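Long-range contacts in toxin-like protein (Paenibacillus larvae subsp. larvae BRL-230010, PDB 5DZQ), which probably acts as a C3-like mono-ADP-ribosyltransferase toxin, moving ADP-ribose from NAD+ onto a target protein of the host cell: residues E42-Y47 with L76-A81; I132-G137 with P184-Y189; V154-K159 with I205-T210. All coordinates share one frame; numbering follows the deposited sequence.

Contact 1: residues E42-Y47 with L76-A81; sequences ELVKEY and LKLDEA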
loop_
_atom_site.group_PDB
_atom_site.type_symbol
_atom_site.label_atom_id
_atom_site.label_comp_id
_atom_site.label_asym_id
_atom_site.label_seq_id
_atom_site.Cartn_x
_atom_site.Cartn_y
_atom_site.Cartn_z
ATOM N N GLU B 42 -20.497 4.103 -2.645
ATOM C CA GLU B 42 -20.023 2.848 -2.074
ATOM C C GLU B 42 -18.821 2.329 -2.848
ATOM O O GLU B 42 -17.816 1.893 -2.269
ATOM C CB GLU B 42 -21.133 1.791 -2.083
ATOM C CG GLU B 42 -22.232 2.033 -1.060
ATOM C CD GLU B 42 -23.402 1.078 -1.226
ATOM O OE1 GLU B 42 -23.433 0.335 -2.236
ATOM O OE2 GLU B 42 -24.294 1.079 -0.352
ATOM N N LEU B 43 -18.936 2.377 -4.167
ATOM C CA LEU B 43 -17.891 1.872 -5.036
ATOM C C LEU B 43 -16.609 2.687 -4.919
ATOM O O LEU B 43 -15.505 2.121 -4.917
ATOM C CB LEU B 43 -18.377 1.860 -6.487
ATOM C CG LEU B 43 -17.506 1.087 -7.462
ATOM C CD1 LEU B 43 -17.342 -0.371 -7.022
ATOM C CD2 LEU B 43 -18.134 1.157 -8.840
ATOM N N VAL B 44 -16.739 4.011 -4.850
ATOM C CA VAL B 44 -15.555 4.860 -4.690
ATOM C C VAL B 44 -14.840 4.521 -3.382
ATOM O O VAL B 44 -13.612 4.382 -3.351
ATOM C CB VAL B 44 -15.910 6.360 -4.729
ATOM C CG1 VAL B 44 -14.724 7.202 -4.300
ATOM C CG2 VAL B 44 -16.352 6.739 -6.142
ATOM N N LYS B 45 -15.610 4.347 -2.315
ATOM C CA LYS B 45 -15.025 3.942 -1.037
ATOM C C LYS B 45 -14.432 2.538 -1.096
ATOM O O LYS B 45 -13.387 2.277 -0.482
ATOM C CB LYS B 45 -16.067 4.024 0.074
ATOM C CG LYS B 45 -16.454 5.451 0.428
ATOM C CD LYS B 45 -17.155 5.484 1.770
ATOM C CE LYS B 45 -17.716 6.850 2.073
ATOM N NZ LYS B 45 -18.437 6.820 3.382
ATOM N N GLU B 46 -15.098 1.636 -1.820
ATOM C CA GLU B 46 -14.571 0.280 -2.011
ATOM C C GLU B 46 -13.177 0.337 -2.626
ATOM O O GLU B 46 -12.243 -0.301 -2.122
ATOM C CB GLU B 46 -15.486 -0.577 -2.900
ATOM C CG GLU B 46 -14.926 -2.001 -3.138
ATOM C CD GLU B 46 -15.870 -2.914 -3.920
ATOM O OE1 GLU B 46 -15.381 -3.724 -4.733
ATOM O OE2 GLU B 46 -17.096 -2.830 -3.711
ATOM N N TYR B 47 -13.051 1.103 -3.706
ATOM C CA TYR B 47 -11.772 1.313 -4.383
ATOM C C TYR B 47 -10.725 1.887 -3.436
ATOM O O TYR B 47 -9.616 1.352 -3.335
ATOM C CB TYR B 47 -11.885 2.257 -5.614
ATOM C CG TYR B 47 -10.490 2.695 -6.040
ATOM C CD1 TYR B 47 -9.685 1.864 -6.811
ATOM C CD2 TYR B 47 -9.938 3.892 -5.578
ATOM C CE1 TYR B 47 -8.376 2.240 -7.146
ATOM C CE2 TYR B 47 -8.647 4.256 -5.891
ATOM C CZ TYR B 47 -7.868 3.422 -6.673
ATOM O OH TYR B 47 -6.580 3.802 -6.986
ATOM N N LEU B 76 -16.107 0.138 -14.896
ATOM C CA LEU B 76 -16.905 1.032 -15.729
ATOM C C LEU B 76 -17.732 1.997 -14.893
ATOM O O LEU B 76 -17.875 3.165 -15.250
ATOM C CB LEU B 76 -17.807 0.234 -16.651
ATOM C CG LEU B 76 -16.997 -0.469 -17.738
ATOM C CD1 LEU B 76 -17.895 -1.341 -18.584
ATOM C CD2 LEU B 76 -16.268 0.557 -18.594
ATOM N N LYS B 77 -18.273 1.508 -13.779
ATOM C CA LYS B 77 -19.047 2.369 -12.891
ATOM C C LYS B 77 -18.160 3.393 -12.187
ATOM O O LYS B 77 -18.539 4.552 -12.030
ATOM C CB LYS B 77 -19.809 1.535 -11.852
ATOM C CG LYS B 77 -20.829 0.563 -12.443
ATOM C CD LYS B 77 -21.828 0.106 -11.384
ATOM C CE LYS B 77 -22.964 -0.696 -11.996
ATOM N NZ LYS B 77 -22.545 -2.087 -12.306
ATOM N N LEU B 78 -16.972 2.971 -11.766
ATOM C CA LEU B 78 -16.050 3.888 -11.107
ATOM C C LEU B 78 -15.593 4.973 -12.080
ATOM O O LEU B 78 -15.520 6.147 -11.720
ATOM C CB LEU B 78 -14.854 3.115 -10.541
ATOM C CG LEU B 78 -13.883 3.814 -9.595
ATOM C CD1 LEU B 78 -14.617 4.598 -8.508
ATOM C CD2 LEU B 78 -12.961 2.761 -8.985
ATOM N N ASP B 79 -15.320 4.586 -13.323
ATOM C CA ASP B 79 -15.010 5.556 -14.369
ATOM C C ASP B 79 -16.113 6.620 -14.479
ATOM O O ASP B 79 -15.839 7.810 -14.645
ATOM C CB ASP B 79 -14.855 4.868 -15.726
ATOM C CG ASP B 79 -13.637 3.958 -15.799
ATOM O OD1 ASP B 79 -12.781 4.002 -14.895
ATOM O OD2 ASP B 79 -13.541 3.198 -16.784
ATOM N N GLU B 80 -17.360 6.174 -14.389
ATOM C CA GLU B 80 -18.496 7.072 -14.572
ATOM C C GLU B 80 -18.652 7.994 -13.379
ATOM O O GLU B 80 -18.970 9.176 -13.526
ATOM C CB GLU B 80 -19.776 6.278 -14.803
ATOM C CG GLU B 80 -19.864 5.679 -16.197
ATOM C CD GLU B 80 -19.696 6.720 -17.301
ATOM O OE1 GLU B 80 -20.302 7.814 -17.206
ATOM O OE2 GLU B 80 -18.945 6.445 -18.264
ATOM N N ALA B 81 -18.409 7.450 -12.196
ATOM C CA ALA B 81 -18.426 8.249 -10.979
ATOM C C ALA B 81 -17.420 9.389 -11.089
ATOM O O ALA B 81 -17.748 10.546 -10.825
ATOM C CB ALA B 81 -18.124 7.388 -9.765
#

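Contact 2: residues I132-G137 with P184-Y189; sequences IRTEYG and PRNTKY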
loop_
_atom_site.group_PDB
_atom_site.type_symbol
_atom_site.label_atom_id
_atom_site.label_comp_id
_atom_site.label_asym_id
_atom_site.label_seq_id
_atom_site.Cartn_x
_atom_site.Cartn_y
_atom_site.Cartn_z
ATOM N N ILE B 132 5.354 11.989 -22.498
ATOM C CA ILE B 132 4.055 11.783 -21.869
ATOM C C ILE B 132 3.901 10.320 -21.479
ATOM O O ILE B 132 4.101 9.425 -22.306
ATOM C CB ILE B 132 2.904 12.229 -22.800
ATOM C CG1 ILE B 132 2.959 13.745 -22.994
ATOM C CG2 ILE B 132 1.554 11.847 -22.219
ATOM C CD1 ILE B 132 1.961 14.277 -23.999
ATOM N N ARG B 133 3.579 10.084 -20.209
ATOM C CA ARG B 133 3.369 8.728 -19.698
ATOM C C ARG B 133 1.900 8.480 -19.394
ATOM O O ARG B 133 1.131 9.419 -19.194
ATOM C CB ARG B 133 4.186 8.492 -18.425
ATOM C CG ARG B 133 5.654 8.838 -18.546
ATOM C CD ARG B 133 6.447 7.640 -18.990
ATOM N NE ARG B 133 6.248 6.506 -18.094
ATOM C CZ ARG B 133 6.751 5.297 -18.314
ATOM N NH1 ARG B 133 7.481 5.080 -19.400
ATOM N NH2 ARG B 133 6.527 4.310 -17.452
ATOM N N THR B 134 1.523 7.209 -19.332
ATOM C CA THR B 134 0.172 6.835 -18.946
ATOM C C THR B 134 0.214 5.990 -17.678
ATOM O O THR B 134 1.009 5.062 -17.579
ATOM C CB THR B 134 -0.534 6.047 -20.067
ATOM O OG1 THR B 134 -0.683 6.884 -21.219
ATOM C CG2 THR B 134 -1.903 5.580 -19.608
ATOM N N GLU B 135 -0.617 6.338 -16.698
ATOM C CA GLU B 135 -0.826 5.491 -15.536
ATOM C C GLU B 135 -2.063 4.635 -15.802
ATOM O O GLU B 135 -3.170 5.151 -15.896
ATOM C CB GLU B 135 -1.012 6.314 -14.258
ATOM C CG GLU B 135 -1.353 5.466 -13.018
ATOM C CD GLU B 135 -0.403 4.288 -12.818
ATOM O OE1 GLU B 135 0.828 4.519 -12.851
ATOM O OE2 GLU B 135 -0.882 3.129 -12.660
ATOM N N TYR B 136 -1.867 3.331 -15.928
ATOM C CA TYR B 136 -2.967 2.420 -16.203
ATOM C C TYR B 136 -3.976 2.297 -15.066
ATOM O O TYR B 136 -5.177 2.183 -15.301
ATOM C CB TYR B 136 -2.397 1.056 -16.534
ATOM C CG TYR B 136 -1.598 1.086 -17.808
ATOM C CD1 TYR B 136 -2.074 1.766 -18.926
ATOM C CD2 TYR B 136 -0.366 0.458 -17.896
ATOM C CE1 TYR B 136 -1.350 1.806 -20.102
ATOM C CE2 TYR B 136 0.364 0.486 -19.076
ATOM C CZ TYR B 136 -0.131 1.168 -20.171
ATOM O OH TYR B 136 0.592 1.210 -21.342
ATOM N N GLY B 137 -3.486 2.284 -13.832
ATOM C CA GLY B 137 -4.373 2.198 -12.691
ATOM C C GLY B 137 -5.035 3.541 -12.432
ATOM O O GLY B 137 -4.738 4.521 -13.108
ATOM N N PRO B 184 -8.784 9.723 -12.719
ATOM C CA PRO B 184 -9.189 8.585 -13.548
ATOM C C PRO B 184 -8.037 7.630 -13.883
ATOM O O PRO B 184 -6.863 8.017 -13.916
ATOM C CB PRO B 184 -9.707 9.250 -14.835
ATOM C CG PRO B 184 -10.160 10.603 -14.403
ATOM C CD PRO B 184 -9.236 11.010 -13.282
ATOM N N ARG B 185 -8.383 6.382 -14.151
ATOM C CA ARG B 185 -7.423 5.456 -14.720
ATOM C C ARG B 185 -7.034 5.964 -16.117
ATOM O O ARG B 185 -7.733 6.802 -16.701
ATOM C CB ARG B 185 -7.996 4.041 -14.780
ATOM C CG ARG B 185 -9.117 3.876 -15.793
ATOM C CD ARG B 185 -9.729 2.498 -15.689
ATOM N NE ARG B 185 -10.794 2.314 -16.669
ATOM C CZ ARG B 185 -10.629 1.760 -17.865
ATOM N NH1 ARG B 185 -9.441 1.323 -18.252
ATOM N NH2 ARG B 185 -11.668 1.631 -18.675
ATOM N N ASN B 186 -5.906 5.481 -16.627
ATOM C CA ASN B 186 -5.330 5.955 -17.898
ATOM C C ASN B 186 -5.034 7.454 -17.944
ATOM O O ASN B 186 -5.043 8.062 -19.015
ATOM C CB ASN B 186 -6.238 5.577 -19.074
ATOM C CG ASN B 186 -6.240 4.092 -19.347
ATOM O OD1 ASN B 186 -5.294 3.386 -19.000
ATOM N ND2 ASN B 186 -7.306 3.605 -19.972
ATOM N N THR B 187 -4.748 8.052 -16.794
ATOM C CA THR B 187 -4.358 9.460 -16.773
ATOM C C THR B 187 -3.042 9.631 -17.516
ATOM O O THR B 187 -2.125 8.827 -17.359
ATOM C CB THR B 187 -4.230 9.996 -15.343
ATOM O OG1 THR B 187 -5.542 10.220 -14.814
ATOM C CG2 THR B 187 -3.471 11.314 -15.314
ATOM N N LYS B 188 -2.974 10.657 -18.358
ATOM C CA LYS B 188 -1.766 10.946 -19.116
ATOM C C LYS B 188 -1.115 12.152 -18.490
ATOM O O LYS B 188 -1.793 13.124 -18.170
ATOM C CB LYS B 188 -2.079 11.198 -20.599
ATOM C CG LYS B 188 -2.518 9.933 -21.357
ATOM C CD LYS B 188 -2.424 10.099 -22.861
ATOM C CE LYS B 188 -2.670 8.762 -23.576
ATOM N NZ LYS B 188 -2.297 8.819 -25.025
ATOM N N TYR B 189 0.196 12.085 -18.291
ATOM C CA TYR B 189 0.908 13.194 -17.699
ATOM C C TYR B 189 2.255 13.381 -18.383
ATOM O O TYR B 189 2.921 12.411 -18.757
ATOM C CB TYR B 189 1.080 12.985 -16.186
ATOM C CG TYR B 189 1.824 11.729 -15.806
ATOM C CD1 TYR B 189 1.158 10.518 -15.665
ATOM C CD2 TYR B 189 3.194 11.755 -15.571
ATOM C CE1 TYR B 189 1.838 9.361 -15.314
ATOM C CE2 TYR B 189 3.880 10.608 -15.217
ATOM C CZ TYR B 189 3.196 9.414 -15.088
ATOM O OH TYR B 189 3.873 8.274 -14.743
HETATM O O HOH W 1 -6.812 1.784 -17.226
HETATM O O HOH W 2 -4.386 7.089 -13.925
#

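Contact 3: residues V154-K159 with I205-T210; sequences VLTTLK and IKIEAT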
loop_
_atom_site.group_PDB
_atom_site.type_symbol
_atom_site.label_atom_id
_atom_site.label_comp_id
_atom_site.label_asym_id
_atom_site.label_seq_id
_atom_site.Cartn_x
_atom_site.Cartn_y
_atom_site.Cartn_z
ATOM N N VAL B 154 11.159 7.812 -4.423
ATOM C CA VAL B 154 10.691 8.631 -5.531
ATOM C C VAL B 154 9.546 9.528 -5.090
ATOM O O VAL B 154 8.651 9.097 -4.368
ATOM C CB VAL B 154 10.237 7.761 -6.713
ATOM C CG1 VAL B 154 9.862 8.645 -7.905
ATOM C CG2 VAL B 154 11.353 6.801 -7.092
ATOM N N LEU B 155 9.599 10.789 -5.500
ATOM C CA LEU B 155 8.528 11.725 -5.213
ATOM C C LEU B 155 8.086 12.362 -6.519
ATOM O O LEU B 155 8.893 12.959 -7.236
ATOM C CB LEU B 155 8.995 12.790 -4.207
ATOM C CG LEU B 155 8.027 13.787 -3.549
ATOM C CD1 LEU B 155 7.516 14.845 -4.485
ATOM C CD2 LEU B 155 6.851 13.092 -2.871
ATOM N N THR B 156 6.798 12.248 -6.818
ATOM C CA THR B 156 6.223 12.874 -8.003
ATOM C C THR B 156 5.269 13.980 -7.587
ATOM O O THR B 156 4.380 13.742 -6.790
ATOM C CB THR B 156 5.453 11.847 -8.868
ATOM O OG1 THR B 156 6.325 10.764 -9.212
ATOM C CG2 THR B 156 4.931 12.500 -10.138
ATOM N N THR B 157 5.455 15.194 -8.095
ATOM C CA THR B 157 4.416 16.208 -7.928
ATOM C C THR B 157 3.714 16.394 -9.265
ATOM O O THR B 157 4.354 16.339 -10.313
ATOM C CB THR B 157 4.972 17.564 -7.434
ATOM O OG1 THR B 157 6.107 17.938 -8.219
ATOM C CG2 THR B 157 5.376 17.479 -5.971
ATOM N N LEU B 158 2.400 16.589 -9.222
ATOM C CA LEU B 158 1.598 16.714 -10.432
ATOM C C LEU B 158 0.754 17.969 -10.391
ATOM O O LEU B 158 0.074 18.239 -9.399
ATOM C CB LEU B 158 0.672 15.504 -10.618
ATOM C CG LEU B 158 1.300 14.116 -10.717
ATOM C CD1 LEU B 158 0.672 13.154 -9.720
ATOM C CD2 LEU B 158 1.163 13.579 -12.129
ATOM N N LYS B 159 0.784 18.720 -11.480
ATOM C CA LYS B 159 -0.124 19.841 -11.637
ATOM C C LYS B 159 -1.371 19.325 -12.340
ATOM O O LYS B 159 -1.302 18.801 -13.449
ATOM C CB LYS B 159 0.541 20.979 -12.420
ATOM C CG LYS B 159 -0.389 22.135 -12.767
ATOM C CD LYS B 159 0.375 23.300 -13.426
ATOM C CE LYS B 159 1.179 22.824 -14.627
ATOM N NZ LYS B 159 2.062 23.899 -15.169
ATOM N N ILE B 205 14.556 10.809 -5.797
ATOM C CA ILE B 205 14.350 11.045 -7.211
ATOM C C ILE B 205 13.071 11.837 -7.336
ATOM O O ILE B 205 12.009 11.378 -6.915
ATOM C CB ILE B 205 14.277 9.729 -8.009
ATOM C CG1 ILE B 205 15.662 9.077 -8.048
ATOM C CG2 ILE B 205 13.772 9.985 -9.416
ATOM C CD1 ILE B 205 15.650 7.621 -8.483
ATOM N N LYS B 206 13.186 13.047 -7.878
ATOM C CA LYS B 206 12.065 13.975 -7.965
ATOM C C LYS B 206 11.529 14.018 -9.388
ATOM O O LYS B 206 12.284 14.205 -10.338
ATOM C CB LYS B 206 12.493 15.379 -7.505
ATOM C CG LYS B 206 11.410 16.475 -7.608
ATOM C CD LYS B 206 10.154 16.108 -6.821
ATOM C CE LYS B 206 9.618 17.279 -6.016
ATOM N NZ LYS B 206 9.127 18.416 -6.831
ATOM N N ILE B 207 10.224 13.813 -9.532
ATOM C CA ILE B 207 9.562 13.912 -10.826
ATOM C C ILE B 207 8.521 15.017 -10.777
ATOM O O ILE B 207 7.650 15.010 -9.920
ATOM C CB ILE B 207 8.882 12.578 -11.238
ATOM C CG1 ILE B 207 9.929 11.464 -11.324
ATOM C CG2 ILE B 207 8.141 12.755 -12.581
ATOM C CD1 ILE B 207 9.347 10.060 -11.429
ATOM N N GLU B 208 8.617 15.976 -11.689
ATOM C CA GLU B 208 7.615 17.028 -11.778
ATOM C C GLU B 208 6.831 16.864 -13.081
ATOM O O GLU B 208 7.418 16.818 -14.166
ATOM C CB GLU B 208 8.279 18.409 -11.682
ATOM C CG GLU B 208 9.088 18.543 -10.392
ATOM C CD GLU B 208 9.644 19.938 -10.176
ATOM O OE1 GLU B 208 9.734 20.702 -11.157
ATOM O OE2 GLU B 208 9.990 20.259 -9.018
ATOM N N ALA B 209 5.507 16.757 -12.973
ATOM C CA ALA B 209 4.686 16.410 -14.130
ATOM C C ALA B 209 3.398 17.222 -14.205
ATOM O O ALA B 209 2.927 17.765 -13.202
ATOM C CB ALA B 209 4.359 14.921 -14.116
ATOM N N THR B 210 2.838 17.299 -15.405
ATOM C CA THR B 210 1.573 17.992 -15.625
ATOM C C THR B 210 0.545 17.053 -16.245
ATOM O O THR B 210 0.805 16.443 -17.271
ATOM C CB THR B 210 1.755 19.213 -16.537
ATOM O OG1 THR B 210 2.685 20.118 -15.932
ATOM C CG2 THR B 210 0.428 19.926 -16.737
#

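Contact 1: residues E42-Y47 with L76-A81
Lys-77 begins the contact with its carbon chain rather than its charge: its CB sits 3.5 Å from Leu-43 CD2, tighter than usual for two carbons, before the chain leads its ammonium away from helix 38-49. The same Leu-43 methyl also rests beside the backbone of helix 69-83, 3.6 Å from Leu-78 N.

Leu-78, next in line, does most of the packing. Its chi1 of -169° swings CG, beside the carbonyl carbon, toward helix 38-49, and both methyls reach that helix. CD1 meets Val-44 CG2 at 3.6 Å, the two side chains crossing nearly at right angles. CD2 goes to the next turn, 3.6 Å from Tyr-47 CB, and reaches the ring obliquely. Its CB stands 4.2 Å from Leu-43 CD2, so Leu-43, Val-44 and Tyr-47 all touch this leucine.

One turn on, Ala-81 closes the contact with its methyl, CB lying 4.1 Å from Val-44 CG2. The short segment axes approach to 9.8 Å with 107° between their directions, and the small touching area is centred on Leu-78 opposite Val-44.

Tyr-47 carries its hydroxyl out of this apolar patch to Asn-55 and to Ser-140 on strand 139-142, while Tyr-138 meets its ring edge-to-face. No hydrogen bond joins the two segments: what holds these helices of the N-terminal helical region together here is aliphatic packing, and the Tyr-47 hydroxyl finds its partners outside it.

Contact 2: residues I132-G137 with P184-Y189
Arg-133 and Tyr-189 form a hydrogen-bonded antiparallel pair, joining edge strand 132-135 to strand 187-198 in the five-stranded mixed sheet. Arg-133 N gives to Tyr-189 O at 2.8 Å, and Tyr-189 N returns a bond to Arg-133 O at 3.0 Å. On one side of the sheet the two side chains run side by side: with CG set between its backbone N and carbonyl carbon (chi1 59°), Tyr-189 sets its ring face against Arg-133 CB, which lies 4.0 Å from the ring centroid, a CH-pi contact.

Thr-134 and Lys-188, the non-hydrogen-bonded pair, project from the other side of the sheet, where Thr-134 OG1 touches both CG and CE of the extended lysine. Glu-135 N then bonds Thr-187 O at 3.0 Å.

Past the strands, Asn-186 OD1 comes to the edge of the Tyr-136 ring, its amide nearly perpendicular to it. In the next shell, Glu-135 OE2 takes the N-H of Gly-137 and also pairs with Arg-59. Arg-185 is bound to Asp-79 and to the carbonyl of Gly-63. A water lies in the plane of its guanidinium at the edge, accepting from Arg-185 NH1 at 2.9 Å and donating to Tyr-136 O at 2.6 Å.

Contact 3: residues V154-K159 with I205-T210
The flat groups that meet between Leu-155 and Ile-207 are peptides, with Ile-207 N bonded to Leu-155 O at 2.8 Å; one more flat group, the Glu-208 carboxylate, takes the ammonium of Lys-206 at its OE2. This is parallel beta pairing inside the five-stranded mixed sheet, strand 154-160 lying between strands 91-97 and 203-211. The bonds alternate in the parallel manner. Leu-155, Thr-157 and Lys-159 give their N-H groups to the carbonyls of Ile-205, Ile-207 and Ala-209, and Thr-157 O takes the N-H of Ala-209.

One face of the pair carries Val-154, Thr-156 and Leu-158 beside Ile-205, Ile-207 and Ala-209. Ile-207 touches two residues of strand 154-160 on it: CD1 lies 3.8 Å from Val-154 CG1, and CB lies 3.7 Å from Thr-156 OG1. Farther along, Leu-158 CD2 packs on Ala-209 CB.

The other face is more polar. Lys-206 lies alongside Leu-155, its CE 3.6 Å from Leu-155 CD1, and bends at three successive torsions, which carries the ammonium across to strand 154-160. There it makes a weak bond, Lys-206 NZ to Thr-157 OG1 at 3.4 Å, while that hydroxyl also bonds a glycerol probably left from crystallisation. Tyr-195 shares Glu-208 OE2 with the lysine, and Asp-192 holds the hydroxyl of Thr-210, against which Lys-159 lays its CE. Across the strand, Thr-156 pairs through its backbone with Arg-95 of strand 91-97. Lys-206 NZ meets Glu-208 OE2 on the anti lone pair at 3.0 Å, a salt bridge within one strand.

Contacts 2 and 3 belong to one sheet: strands 187-198 and 203-211 are neighbours in it, the contact centres are about 14 Å apart, and Tyr-189 CD2 packs against Ala-209 CB at 3.7 Å. Contact 1 belongs to the helices, about 17 Å from contact 2 between centres, yet a salt bridge spans the two, Asp-79 OD2 to Arg-185 NE at 2.9 Å. Contacts 1 and 3 lie on opposite sides of the chain's centre, about 12 Å apart at their nearest atoms. The glycerol about 3 Å from the Thr-157 side chain may mark a pocket beside contact 3, whereas the magnesium ion is about 12 Å from the Leu-155 side chain.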